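Local coordinates for seryl-tRNA synthetase, cytoplasmic (Candida albicans, PDB 3QO8), which catalyses the two-step attachment of serine to tRNA(Ser), first activating serine with ATP as Ser-AMP and then transferring it to the acceptor end of the tRNA, at the interface of chains A and B. Sequence-based numbering; all coordinates share one arbitrary frame. Chains: chain A/B, Seryl-tRNA synthetase, cytoplasmic.

The interface of chains A and B. Residues chain A 208-210, 212-214, 250; chain B 172-173, 178-179.
The ring of B:Phe179 receives A:Pro210 on one face: the proline CD stands over the ring centre, 3.6 Å from the centroid, in a CH-pi contact. With CG beside its own backbone N (chi1 -71°), the ring also passes along A:Ala209, whose CA lies 3.8 Å from B:Phe179 CD1, while the CZ end is directed towards the carbonyl O of A:Pro250. The neighbouring CG edge of the proline meets B:Val173, with A:Pro210 CG and B:Val173 CG2 tightly packed at 3.3 Å, so the proline packs into the corner formed by an aromatic and a branched side chain. The second valine branch, CG1, anti to the backbone N (chi1 -161°), turns to A:Met212 and lies 3.4 Å from its carbonyl O. Next to it, B:Ile172 and A:Met213 run side by side in the same direction, B:Ile172 CG2 touching A:Met213 CG at 3.7 Å. Polar links border this apolar core. At one end A:Asn214 N donates a nearly straight hydrogen bond (177° at H) to B:Ile172 O, 2.9 Å away and in the carbonyl plane. At the other, a water bridges the carbonyl O atoms of A:Gln208 and B:Tyr178. The patch belongs to the two-fold interface of the homodimer: strands 205-208 and 212-214 of one subunit, with their connecting loop, rest against the C-terminal end of helix 166-173 and the start of strand 179-181 of the other.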
loop_
_atom_site.group_PDB
_atom_site.type_symbol
_atom_site.label_atom_id
_atom_site.label_comp_id
_atom_site.label_asym_id
_atom_site.label_seq_id
_atom_site.Cartn_x
_atom_site.Cartn_y
_atom_site.Cartn_z
ATOM N N GLN A 208 4.714 10.423 7.420
ATOM C CA GLN A 208 4.302 9.255 6.647
ATOM C C GLN A 208 2.806 9.084 6.718
ATOM O O GLN A 208 2.237 8.886 7.794
ATOM C CB GLN A 208 4.986 7.974 7.114
ATOM C CG GLN A 208 4.593 6.744 6.257
ATOM C CD GLN A 208 5.382 5.503 6.647
ATOM O OE1 GLN A 208 6.519 5.608 7.085
ATOM N NE2 GLN A 208 4.780 4.332 6.500
ATOM N N ALA A 209 2.168 9.165 5.561
ATOM C CA ALA A 209 0.715 9.180 5.494
ATOM C C ALA A 209 0.167 7.777 5.311
ATOM O O ALA A 209 0.809 6.935 4.678
ATOM C CB ALA A 209 0.264 10.088 4.311
ATOM N N PRO A 210 -1.040 7.529 5.835
ATOM C CA PRO A 210 -1.710 6.254 5.561
ATOM C C PRO A 210 -2.092 6.207 4.085
ATOM O O PRO A 210 -2.299 7.258 3.482
ATOM C CB PRO A 210 -2.962 6.331 6.436
ATOM C CG PRO A 210 -3.222 7.803 6.583
ATOM C CD PRO A 210 -1.877 8.443 6.634
ATOM N N MET A 212 -4.712 4.477 2.848
ATOM C CA MET A 212 -6.161 4.353 2.717
ATOM C C MET A 212 -6.834 5.589 3.292
ATOM O O MET A 212 -6.367 6.156 4.283
ATOM C CB MET A 212 -6.672 3.133 3.478
ATOM C CG MET A 212 -6.246 1.821 2.878
ATOM S SD MET A 212 -7.042 0.448 3.709
ATOM C CE MET A 212 -6.159 -0.925 2.960
ATOM N N MET A 213 -7.933 6.003 2.676
ATOM C CA MET A 213 -8.702 7.151 3.156
ATOM C C MET A 213 -10.175 6.835 3.126
ATOM O O MET A 213 -10.638 6.129 2.228
ATOM C CB MET A 213 -8.455 8.391 2.295
ATOM C CG MET A 213 -7.189 9.145 2.627
ATOM S SD MET A 213 -7.047 10.668 1.662
ATOM C CE MET A 213 -8.250 11.774 2.380
ATOM N N ASN A 214 -10.907 7.363 4.106
ATOM C CA ASN A 214 -12.359 7.286 4.090
ATOM C C ASN A 214 -12.868 8.016 2.856
ATOM O O ASN A 214 -12.267 8.996 2.431
ATOM C CB ASN A 214 -12.949 7.922 5.349
ATOM C CG ASN A 214 -12.751 7.057 6.589
ATOM O OD1 ASN A 214 -12.806 5.829 6.518
ATOM N ND2 ASN A 214 -12.518 7.698 7.728
ATOM N N PRO A 250 -4.082 12.609 1.713
ATOM C CA PRO A 250 -4.308 12.563 3.169
ATOM C C PRO A 250 -3.642 13.729 3.919
ATOM O O PRO A 250 -4.178 14.213 4.909
ATOM C CB PRO A 250 -3.704 11.203 3.594
ATOM C CG PRO A 250 -2.694 10.850 2.511
ATOM C CD PRO A 250 -3.284 11.471 1.218
ATOM N N ILE B 172 -9.062 10.454 9.319
ATOM C CA ILE B 172 -8.845 10.316 7.882
ATOM C C ILE B 172 -9.040 8.886 7.348
ATOM O O ILE B 172 -9.532 8.705 6.241
ATOM C CB ILE B 172 -7.461 10.905 7.499
ATOM C CG1 ILE B 172 -7.524 12.438 7.631
ATOM C CG2 ILE B 172 -7.048 10.467 6.103
ATOM C CD1 ILE B 172 -6.191 13.136 7.610
ATOM N N VAL B 173 -8.691 7.885 8.157
ATOM C CA VAL B 173 -8.708 6.485 7.734
ATOM C C VAL B 173 -9.728 5.616 8.495
ATOM O O VAL B 173 -10.176 4.595 7.988
ATOM C CB VAL B 173 -7.334 5.818 7.976
ATOM C CG1 VAL B 173 -7.213 4.557 7.136
ATOM C CG2 VAL B 173 -6.214 6.784 7.675
ATOM N N TYR B 178 -3.226 5.907 11.307
ATOM C CA TYR B 178 -2.169 6.743 11.876
ATOM C C TYR B 178 -1.293 7.374 10.812
ATOM O O TYR B 178 -1.144 6.829 9.713
ATOM C CB TYR B 178 -1.260 5.931 12.813
ATOM C CG TYR B 178 -0.503 4.816 12.112
ATOM C CD1 TYR B 178 0.829 4.974 11.736
ATOM C CD2 TYR B 178 -1.125 3.604 11.825
ATOM C CE1 TYR B 178 1.520 3.950 11.092
ATOM C CE2 TYR B 178 -0.441 2.578 11.187
ATOM C CZ TYR B 178 0.877 2.755 10.825
ATOM O OH TYR B 178 1.551 1.726 10.202
ATOM N N PHE B 179 -0.719 8.523 11.160
ATOM C CA PHE B 179 0.422 9.081 10.439
ATOM C C PHE B 179 1.634 8.840 11.323
ATOM O O PHE B 179 1.510 8.899 12.543
ATOM C CB PHE B 179 0.286 10.592 10.306
ATOM C CG PHE B 179 -0.791 11.047 9.360
ATOM C CD1 PHE B 179 -0.452 11.634 8.141
ATOM C CD2 PHE B 179 -2.135 10.932 9.701
ATOM C CE1 PHE B 179 -1.435 12.078 7.266
ATOM C CE2 PHE B 179 -3.125 11.372 8.834
ATOM C CZ PHE B 179 -2.777 11.949 7.607
HETATM O O HOH W 1 1.149 6.049 8.333
#